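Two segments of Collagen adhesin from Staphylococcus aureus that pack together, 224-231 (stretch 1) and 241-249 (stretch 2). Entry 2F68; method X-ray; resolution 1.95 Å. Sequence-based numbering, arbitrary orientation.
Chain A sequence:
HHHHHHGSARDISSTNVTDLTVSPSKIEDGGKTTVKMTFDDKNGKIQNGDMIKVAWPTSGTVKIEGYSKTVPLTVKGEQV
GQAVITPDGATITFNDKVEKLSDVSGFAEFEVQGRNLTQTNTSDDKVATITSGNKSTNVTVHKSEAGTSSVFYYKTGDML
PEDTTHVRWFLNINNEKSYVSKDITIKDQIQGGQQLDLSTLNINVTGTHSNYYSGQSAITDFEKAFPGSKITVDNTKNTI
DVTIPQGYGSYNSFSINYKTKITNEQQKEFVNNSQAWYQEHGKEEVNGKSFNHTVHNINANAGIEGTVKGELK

Stretch 1, residues 224-231: KAFPGSKI
Stretch 2 (241-249) DVTIPQGYG

A short antiparallel ladder can be extended beyond its last hydrogen bonds by side chains on the flanking turn and helix, and these two segments of the collagen adhesin illustrate the principle. Stretch 1 leaves a helix at Ala-225, with Phe-226 (phi/psi -119/91) the first residue to abandon helical angles. A type II turn from Phe-226 to Ser-229 follows, through Pro-227 (-67/132) and Gly-228 (104/-25), closed by Ser-229 N to Phe-226 O at 3.2 Å. Ser-229 (-73/146) then leads into the strand Lys-230 (-151/114) and Ile-231 (-101/86). Stretch 2 runs the other way: extended from Asp-241 to Ile-244, with phi from -108 to -124 and psi from 116 to 126, then Pro-245 (-60/153) as N-cap of a helix whose Gly-249 N reaches Pro-245 O at 2.8 Å.

The register pairs Lys-230 with Thr-243 (CA to CA 5.2 Å) and Ile-231 with Val-242 (CA to CA 4.6 Å). The first is the hydrogen-bonded pair: Lys-230 N donates to Thr-243 O at 3.1 Å, and Thr-243 N to Lys-230 O at 3.0 Å. The strands' close approach also brings CA-H...O contacts, from Ser-229 CA to Thr-243 O at 3.2 Å and from Ile-231 CA to Asp-241 O at 3.4 Å.

Side chains alternate across the sheet. Ile-231 (chi1 m, chi2 t) and Val-242 (chi1 t) share one face, where the CG2 of Ile-231 lies 4.3 Å from the CG2 of Val-242, both buried. Lys-230 (t, p, t, t) and Thr-243 (m) occupy the other face, although the end of the lysine leads away from stretch 2.

Beyond the ladder, Pro-245 points toward the turn. Its CD lies 3.2 Å from Ser-229 OG (chi1 m), and its CG is 3.7 Å from Gly-228 C. Glycine suits this corner twice over: a CB on Gly-228 would come within 2.9 Å of Pro-245 CG and would jam against the preceding carbonyl oxygen.

Tyr-248 (chi1 m, chi2 -74°) has the largest area covered by the opposing stretch. Phe-226 (chi1 m, chi2 -81°) turns its ring edge toward the tyrosine face in an offset edge-to-face pair, with ring centroids 5.5 Å apart and planes at 79°; Phe-226 CD1 meets Tyr-248 CD1 at 3.5 Å. Such geometry sets the positive ring edge against the electron-rich face. Pro-227, its ring C-gamma endo, extends this apolar patch, with its CD 3.7 Å from Tyr-248 CZ.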

# COMPACT_ATOMS: atom_id res chain seq x y z
N LYS A 224 9.37 20.33 -22.93
CA LYS A 224 9.03 21.05 -24.16
C LYS A 224 7.93 22.08 -23.93
O LYS A 224 7.99 23.20 -24.45
CB LYS A 224 8.64 20.09 -25.28
CG LYS A 224 9.82 19.42 -25.97
CD LYS A 224 9.35 18.46 -27.06
CE LYS A 224 10.52 17.78 -27.76
NZ LYS A 224 11.31 18.72 -28.60
N ALA A 225 6.91 21.69 -23.16
CA ALA A 225 5.79 22.58 -22.83
C ALA A 225 6.21 23.66 -21.84
O ALA A 225 5.68 24.77 -21.86
CB ALA A 225 4.62 21.78 -22.29
N PHE A 226 7.16 23.32 -20.97
CA PHE A 226 7.73 24.28 -20.02
C PHE A 226 9.23 24.44 -20.29
O PHE A 226 10.04 23.68 -19.75
CB PHE A 226 7.48 23.82 -18.58
CG PHE A 226 6.03 23.56 -18.26
CD1 PHE A 226 5.17 24.61 -17.96
CD2 PHE A 226 5.54 22.26 -18.24
CE1 PHE A 226 3.83 24.37 -17.66
CE2 PHE A 226 4.20 22.01 -17.94
CZ PHE A 226 3.35 23.07 -17.65
N PRO A 227 9.61 25.42 -21.14
CA PRO A 227 11.02 25.68 -21.42
C PRO A 227 11.76 26.21 -20.19
O PRO A 227 11.28 27.12 -19.52
CB PRO A 227 10.98 26.74 -22.53
CG PRO A 227 9.65 27.38 -22.39
CD PRO A 227 8.72 26.32 -21.90
N GLY A 228 12.92 25.63 -19.91
CA GLY A 228 13.69 25.96 -18.71
C GLY A 228 13.58 24.89 -17.64
O GLY A 228 14.46 24.75 -16.79
N SER A 229 12.49 24.12 -17.69
CA SER A 229 12.26 23.02 -16.76
C SER A 229 13.18 21.84 -17.07
O SER A 229 13.49 21.57 -18.23
CB SER A 229 10.80 22.56 -16.79
OG SER A 229 9.94 23.58 -16.31
N LYS A 230 13.60 21.13 -16.02
CA LYS A 230 14.47 19.97 -16.17
C LYS A 230 14.25 18.96 -15.05
O LYS A 230 14.51 19.24 -13.87
CB LYS A 230 15.95 20.41 -16.22
CG LYS A 230 16.94 19.30 -16.57
CD LYS A 230 16.89 18.95 -18.06
CE LYS A 230 17.85 17.81 -18.38
NZ LYS A 230 17.81 17.44 -19.82
N ILE A 231 13.75 17.78 -15.42
CA ILE A 231 13.61 16.67 -14.49
C ILE A 231 14.77 15.70 -14.72
O ILE A 231 14.66 14.74 -15.48
CB ILE A 231 12.24 15.94 -14.62
CG1 ILE A 231 11.09 16.96 -14.64
CG2 ILE A 231 12.05 14.92 -13.49
CD1 ILE A 231 9.76 16.39 -15.11
N ASP A 241 16.12 15.19 -9.76
CA ASP A 241 16.30 16.63 -9.57
C ASP A 241 15.33 17.42 -10.45
O ASP A 241 15.40 17.35 -11.68
CB ASP A 241 17.75 17.04 -9.86
CG ASP A 241 18.74 16.43 -8.88
OD1 ASP A 241 18.46 16.42 -7.66
OD2 ASP A 241 19.81 15.97 -9.33
N VAL A 242 14.44 18.16 -9.80
CA VAL A 242 13.40 18.92 -10.50
C VAL A 242 13.67 20.42 -10.41
O VAL A 242 13.84 20.97 -9.32
CB VAL A 242 11.98 18.60 -9.94
CG1 VAL A 242 10.91 19.25 -10.81
CG2 VAL A 242 11.76 17.10 -9.85
N THR A 243 13.72 21.07 -11.57
CA THR A 243 13.89 22.52 -11.65
C THR A 243 12.72 23.12 -12.44
O THR A 243 12.48 22.74 -13.58
CB THR A 243 15.23 22.90 -12.31
OG1 THR A 243 16.30 22.19 -11.68
CG2 THR A 243 15.49 24.40 -12.20
N ILE A 244 12.00 24.04 -11.80
CA ILE A 244 10.87 24.72 -12.44
C ILE A 244 11.08 26.24 -12.39
O ILE A 244 11.25 26.80 -11.30
CB ILE A 244 9.52 24.35 -11.77
CG1 ILE A 244 9.34 22.82 -11.71
CG2 ILE A 244 8.35 25.00 -12.52
CD1 ILE A 244 8.33 22.35 -10.67
N PRO A 245 11.09 26.90 -13.56
CA PRO A 245 11.19 28.36 -13.64
C PRO A 245 10.04 29.07 -12.94
O PRO A 245 8.94 28.51 -12.83
CB PRO A 245 11.13 28.64 -15.15
CG PRO A 245 11.55 27.36 -15.79
CD PRO A 245 11.01 26.29 -14.90
N GLN A 246 10.29 30.29 -12.48
CA GLN A 246 9.30 31.05 -11.70
C GLN A 246 8.08 31.50 -12.51
O GLN A 246 7.01 31.74 -11.94
CB GLN A 246 9.96 32.25 -10.99
CG GLN A 246 10.45 33.36 -11.91
CD GLN A 246 10.98 34.56 -11.14
OE1 GLN A 246 10.30 35.57 -10.99
NE2 GLN A 246 12.20 34.44 -10.63
N GLY A 247 8.25 31.60 -13.82
CA GLY A 247 7.17 31.98 -14.73
C GLY A 247 6.12 30.90 -14.89
O GLY A 247 4.93 31.20 -15.05
N TYR A 248 6.55 29.65 -14.84
CA TYR A 248 5.66 28.50 -14.97
C TYR A 248 5.31 27.89 -13.61
O TYR A 248 4.30 27.21 -13.47
CB TYR A 248 6.26 27.44 -15.89
CG TYR A 248 6.49 27.92 -17.31
CD1 TYR A 248 5.42 28.10 -18.18
CD2 TYR A 248 7.78 28.20 -17.77
CE1 TYR A 248 5.62 28.54 -19.49
CE2 TYR A 248 7.99 28.64 -19.07
CZ TYR A 248 6.91 28.81 -19.92
OH TYR A 248 7.11 29.25 -21.21
N GLY A 249 6.16 28.14 -12.61
CA GLY A 249 5.94 27.68 -11.25
C GLY A 249 4.81 28.42 -10.56
O GLY A 249 4.12 27.85 -9.70